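Packaging enzyme P4 (PDB 4BLO) hydrolyses nucleoside triphosphates as a RecA-type hexameric helicase motor that packages viral RNA into the capsids of bacteriophage phi6. Local coordinates at the interface of chains A and B. Numbering follows the deposited sequence. Chains: chain A/B, Packaging enzyme P4.

Contact 1: the interface of chains A and B. Residues chain A 202, 239, 242; chain B 234-236.
The phenol ring of A:Tyr242 meets B:Val235 with its hydroxyl tip, and neighbours lie off both sides of the ring plane, beyond the rim. B:Met234 lies to one side of the plane, near the hydroxyl end, with its sulphur SD 3.8 Å from A:Tyr242 OH. On the other side, displaced beyond the rim rather than stacked on the ring, lie A:Ala202 and the pair A:Lys239 and B:Asp236. At the tip, A:Tyr242 OH donates a hydrogen bond of 3.0 Å to the main-chain carbonyl oxygen B:Val235 O. The donor comes from above the carbonyl plane, 59° out of it, so a lone pair is not met squarely. The ring reaches this position from the helix 240-248 because CG stands anti to the backbone N (chi1 173°).

This patch illustrates how one polar bond to the main chain can be supplemented by a looser charged pair. The ammonium of A:Lys239 and the carboxylate of B:Asp236 form a long salt bridge, 3.7 Å from NZ to OD1, and the two side chains cross at about a right angle. NZ lies well above the carboxylate plane, so the attraction would be mainly electrostatic. The lysine bends at chi2 (-81°) and then runs outward nearly straight to its tip. A:Ala202 lies beside both polar pairs. Its methyl packs against the main chain at B:Val235 CA, 3.8 Å from CB, and also lies near the carbonyl oxygen of B:Met234. That same methyl carbon, A:Ala202 CB, touches B:Asp236 OD1 at 3.5 Å, from the opposite side of the carboxylate plane to the lysine NZ.

Contact 2: the interface of chains A and B. Residues chain A 92-93, 97; chain B 29, 148, 167, 191-192, 195-196.
The carbonyl oxygen B:Pro191 O faces the methyl branch of A:Ile97 across the boundary, 3.3 Å from CG2, and within its own chain accepts a weak hydrogen bond of 3.4 Å from the guanidinium nitrogen B:Arg195 NH1. No polar bond crosses this patch, which serves as an example of joining mainly by apolar packing.

A:Ile97 is the plug. Its two branches separate at CB: CG2 stands anti to the backbone N, whereas CG1 lies beside that N (chi1 -64°) and carries CD1 to a different set of neighbours. The methyl A:Ile97 CG2 approaches the CZ2 corner of the B:Trp148 indole obliquely, at 3.6 Å, from above the ring plane and on the side where B:Pro191 lies. The proline packs over that same face, its CG 3.7 Å above the plane of the B:Trp148 ring and over its centre, while the isoleucine methyl sits beyond the rim. The proline CB is also in contact with this methyl. The other branch ends against two leucines: A:Ile97 CD1 is 3.6 Å from B:Leu192 CD1, and 4.0 Å from B:Leu167 CD2 at the start of helix 167-179.

A smaller cluster adjoins this pocket. From the short helix 92-95, A:Val92 sends CG2 to B:Val29 CG2, at 3.7 Å, the two side chains crossing at about a right angle. A:Leu93 adds its CD1 tip to the same valine methyl, B:Val29 CG2, at 3.8 Å. Together the isoleucine plug and the valine cluster give neighbouring subunits an apolar seam, which is likely to hold them in register within the P4 hexamer.

Contact 1: the interface of chains A and B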
# COMPACT_ATOMS: atom_id res chain seq x y z
N ALA A 202 -13.50 6.14 6.58
CA ALA A 202 -14.16 6.21 7.89
C ALA A 202 -15.29 5.18 7.97
O ALA A 202 -16.19 5.14 7.12
CB ALA A 202 -14.70 7.61 8.13
N LYS A 239 -19.30 -0.15 14.77
CA LYS A 239 -19.23 0.74 13.60
C LYS A 239 -20.39 0.54 12.61
O LYS A 239 -20.52 1.33 11.68
CB LYS A 239 -17.87 0.57 12.88
CG LYS A 239 -16.71 1.36 13.49
CD LYS A 239 -16.71 2.84 13.05
CE LYS A 239 -15.34 3.48 13.16
NZ LYS A 239 -15.37 4.89 12.69
N TYR A 242 -22.94 3.67 12.28
CA TYR A 242 -22.40 4.74 11.44
C TYR A 242 -22.60 4.40 9.97
O TYR A 242 -23.13 5.23 9.23
CB TYR A 242 -20.91 5.01 11.76
CG TYR A 242 -20.23 5.99 10.83
CD1 TYR A 242 -20.24 7.36 11.09
CD2 TYR A 242 -19.52 5.54 9.71
CE1 TYR A 242 -19.59 8.26 10.25
CE2 TYR A 242 -18.88 6.44 8.86
CZ TYR A 242 -18.91 7.80 9.13
OH TYR A 242 -18.30 8.69 8.28
N MET B 234 -15.96 10.97 3.50
CA MET B 234 -16.04 9.97 4.57
C MET B 234 -15.05 10.32 5.68
O MET B 234 -13.84 10.07 5.57
CB MET B 234 -15.80 8.54 4.04
CG MET B 234 -17.03 7.89 3.45
SD MET B 234 -18.42 7.74 4.61
CE MET B 234 -19.48 8.97 3.96
N VAL B 235 -15.58 10.96 6.73
CA VAL B 235 -14.80 11.43 7.87
C VAL B 235 -15.58 11.12 9.17
O VAL B 235 -16.81 11.12 9.17
CB VAL B 235 -14.44 12.94 7.70
CG1 VAL B 235 -15.68 13.83 7.66
CG2 VAL B 235 -13.46 13.42 8.75
N ASP B 236 -14.84 10.85 10.27
CA ASP B 236 -15.40 10.57 11.59
C ASP B 236 -16.23 11.74 12.11
O ASP B 236 -15.94 12.90 11.80
CB ASP B 236 -14.28 10.23 12.59
CG ASP B 236 -13.64 8.86 12.43
OD1 ASP B 236 -14.02 8.12 11.49
OD2 ASP B 236 -12.75 8.52 13.25

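Contact 2: the interface of chains A and B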
# COMPACT_ATOMS: atom_id res chain seq x y z
N VAL A 92 -7.46 9.48 -11.13
CA VAL A 92 -8.90 9.75 -11.32
C VAL A 92 -9.14 10.66 -12.53
O VAL A 92 -10.21 10.61 -13.13
CB VAL A 92 -9.53 10.37 -10.04
CG1 VAL A 92 -9.61 9.37 -8.90
CG2 VAL A 92 -8.84 11.65 -9.60
N LEU A 93 -8.15 11.48 -12.88
CA LEU A 93 -8.20 12.39 -14.02
C LEU A 93 -7.90 11.67 -15.34
O LEU A 93 -8.31 12.15 -16.39
CB LEU A 93 -7.19 13.53 -13.79
CG LEU A 93 -7.68 14.95 -13.96
CD1 LEU A 93 -8.83 15.29 -13.02
CD2 LEU A 93 -6.57 15.90 -13.72
N ILE A 97 -14.50 10.33 -14.10
CA ILE A 97 -15.44 9.89 -13.06
C ILE A 97 -16.82 9.76 -13.67
O ILE A 97 -17.24 10.65 -14.40
CB ILE A 97 -15.44 10.82 -11.81
CG1 ILE A 97 -14.09 10.80 -11.11
CG2 ILE A 97 -16.54 10.46 -10.81
CD1 ILE A 97 -13.63 12.12 -10.83
N VAL B 29 -4.46 15.91 -10.01
CA VAL B 29 -4.71 15.24 -8.74
C VAL B 29 -3.82 14.38 -7.84
O VAL B 29 -3.52 14.78 -6.71
CB VAL B 29 -5.88 14.24 -8.85
CG1 VAL B 29 -6.35 13.83 -7.46
CG2 VAL B 29 -7.02 14.83 -9.66
N TRP B 148 -25.53 15.14 -9.17
CA TRP B 148 -24.54 14.13 -9.48
C TRP B 148 -24.26 13.25 -8.27
O TRP B 148 -23.99 13.76 -7.18
CB TRP B 148 -23.27 14.87 -9.93
CG TRP B 148 -22.16 14.03 -10.50
CD1 TRP B 148 -22.27 12.94 -11.32
CD2 TRP B 148 -20.76 14.31 -10.40
NE1 TRP B 148 -21.02 12.49 -11.67
CE2 TRP B 148 -20.08 13.33 -11.14
CE3 TRP B 148 -20.01 15.31 -9.75
CZ2 TRP B 148 -18.68 13.30 -11.24
CZ3 TRP B 148 -18.63 15.29 -9.87
CH2 TRP B 148 -17.98 14.29 -10.60
N LEU B 167 -17.29 14.20 -14.39
CA LEU B 167 -16.64 15.39 -13.82
C LEU B 167 -16.51 16.47 -14.91
O LEU B 167 -16.67 17.66 -14.61
CB LEU B 167 -15.26 15.03 -13.23
CG LEU B 167 -14.39 16.19 -12.71
CD1 LEU B 167 -15.05 16.92 -11.53
CD2 LEU B 167 -12.96 15.73 -12.39
N PRO B 191 -19.03 11.64 -6.12
CA PRO B 191 -18.42 10.69 -7.06
C PRO B 191 -16.92 10.88 -7.27
O PRO B 191 -16.22 9.91 -7.60
CB PRO B 191 -19.18 10.96 -8.35
CG PRO B 191 -20.49 11.48 -7.89
CD PRO B 191 -20.10 12.39 -6.80
N LEU B 192 -16.42 12.09 -7.05
CA LEU B 192 -15.00 12.39 -7.17
C LEU B 192 -14.34 12.07 -5.82
O LEU B 192 -13.41 11.26 -5.77
CB LEU B 192 -14.82 13.87 -7.59
CG LEU B 192 -13.51 14.61 -7.26
CD1 LEU B 192 -12.36 14.11 -8.13
CD2 LEU B 192 -13.71 16.15 -7.40
N ARG B 195 -13.88 8.45 -4.84
CA ARG B 195 -12.99 7.75 -5.75
C ARG B 195 -11.56 8.32 -5.68
O ARG B 195 -10.70 7.84 -6.41
CB ARG B 195 -13.54 7.75 -7.18
CG ARG B 195 -14.57 6.66 -7.39
CD ARG B 195 -15.30 6.77 -8.70
NE ARG B 195 -16.38 5.79 -8.79
CZ ARG B 195 -17.66 6.11 -8.91
NH1 ARG B 195 -18.04 7.38 -8.95
NH2 ARG B 195 -18.58 5.15 -8.99
N LEU B 196 -11.30 9.26 -4.73
CA LEU B 196 -9.97 9.83 -4.50
C LEU B 196 -9.06 8.78 -3.90
O LEU B 196 -9.20 8.42 -2.72
CB LEU B 196 -10.00 11.08 -3.59
CG LEU B 196 -10.46 12.40 -4.22
CD1 LEU B 196 -10.60 13.48 -3.17
CD2 LEU B 196 -9.49 12.89 -5.26

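Contact 1 and contact 2 lie about 20 Å apart, measured between the centres of their C-alpha atoms, and have no residue in common. Chain A supplies helix 92-95 and A:Ile97 to contact 2, and helix 240-248 with the loop residues A:Ala202 and A:Lys239 to contact 1. Chain B answers with different segments each time. Because the chains are copies joined without exact two-fold symmetry, each subunit can present both kinds of surface, one to each neighbour, as suits a six-membered ring. Contact 2 offers apolar adhesion, contact 1 adds polar bonding, and the two together may help fix the relative placement of the subunits.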